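Local coordinates for protein putative oxidoreductase (PDB 3C1A) that probably works as an NAD(P)-dependent oxidoreductase of the GFO/IDH/MocA family, pairing a Rossmann-fold nucleotide-binding domain with a C-terminal beta-sheet domain, at residues 76-79 and 80-83. Sequence-based numbering, arbitrary orientation.
Sequences ATPP and ATHA
In the turn that leads from Rossmann strand 72-76 into helix 82-91, H82 reaches back to T77 across P78 to T81. The T77 hydroxyl donates to T81 OG1 (2.6 Å), which in turn donates to P78 O at 2.7 Å, in the plane of that carbonyl. Threonine suits both places because a hydroxyl can donate and accept; chi1 near +60° sets each OG1 between its backbone N and carbonyl carbon, where the two meet. P78 O also accepts from T81 N, so two donors from one residue grip it. That bond and H82 N to P79 O (3.0 Å) are the i to i+3 bonds of a 3-10 turn running into the helix. Prolines fit its start, where their nitrogens need no acceptor. P79 CA sits over the face of the H82 imidazole, a CH-pi contact 3.5 Å from the ring centroid and almost on its normal. NE2 donates to T77 O in a bent bond (2.9 Å, N-H...O 134°), the oxygen 25° out of the ring plane. ND1 bonds L102 O, and bonds at both nitrogens should hold the ring's rotation while tying the turn to the loop after strand 95-99. Such a T-P-P-x-x-H turn at the C-terminal end of the fourth Rossmann strand, its histidine pinned to the threonine carbonyl, is typical of GFO/IDH/MocA oxidoreductases.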
# COMPACT_ATOMS: atom_id res chain seq x y z
N ALA A 76 9.87 7.42 -0.00
CA ALA A 76 10.07 6.02 0.36
C ALA A 76 11.09 5.92 1.52
O ALA A 76 12.14 5.32 1.39
CB ALA A 76 10.52 5.26 -0.87
N THR A 77 10.76 6.56 2.64
CA THR A 77 11.59 6.60 3.84
C THR A 77 10.89 5.77 4.96
O THR A 77 9.75 5.35 4.79
CB THR A 77 11.83 8.08 4.30
OG1 THR A 77 10.59 8.73 4.59
CG2 THR A 77 12.59 8.91 3.24
N PRO A 78 11.56 5.55 6.12
CA PRO A 78 10.85 4.86 7.19
C PRO A 78 9.61 5.67 7.54
O PRO A 78 9.64 6.90 7.44
CB PRO A 78 11.87 4.85 8.34
CG PRO A 78 13.20 4.88 7.63
CD PRO A 78 12.94 5.86 6.51
N PRO A 79 8.51 5.01 7.93
CA PRO A 79 7.24 5.72 8.07
C PRO A 79 7.20 6.80 9.13
O PRO A 79 6.48 7.75 8.94
CB PRO A 79 6.23 4.62 8.43
CG PRO A 79 6.98 3.35 8.50
CD PRO A 79 8.41 3.58 8.28
N ALA A 80 7.97 6.65 10.21
CA ALA A 80 8.08 7.69 11.23
C ALA A 80 8.58 9.03 10.65
O ALA A 80 8.33 10.04 11.21
CB ALA A 80 9.01 7.26 12.37
N THR A 81 9.22 9.01 9.48
CA THR A 81 9.69 10.24 8.85
C THR A 81 8.76 10.80 7.74
O THR A 81 9.04 11.87 7.15
CB THR A 81 11.09 10.07 8.28
OG1 THR A 81 11.05 9.16 7.16
CG2 THR A 81 12.05 9.58 9.35
N HIS A 82 7.68 10.07 7.44
CA HIS A 82 6.78 10.47 6.36
C HIS A 82 6.16 11.85 6.55
O HIS A 82 6.12 12.63 5.61
CB HIS A 82 5.66 9.47 6.11
CG HIS A 82 6.09 8.17 5.51
ND1 HIS A 82 5.21 7.12 5.36
CD2 HIS A 82 7.28 7.75 5.01
CE1 HIS A 82 5.85 6.11 4.78
NE2 HIS A 82 7.11 6.46 4.59
N ALA A 83 5.64 12.14 7.74
CA ALA A 83 4.89 13.36 7.94
C ALA A 83 5.80 14.60 7.72
O ALA A 83 5.41 15.55 7.05
CB ALA A 83 4.28 13.37 9.35
O HOH W 1 7.99 4.00 3.78
O HOH W 2 5.46 10.07 9.65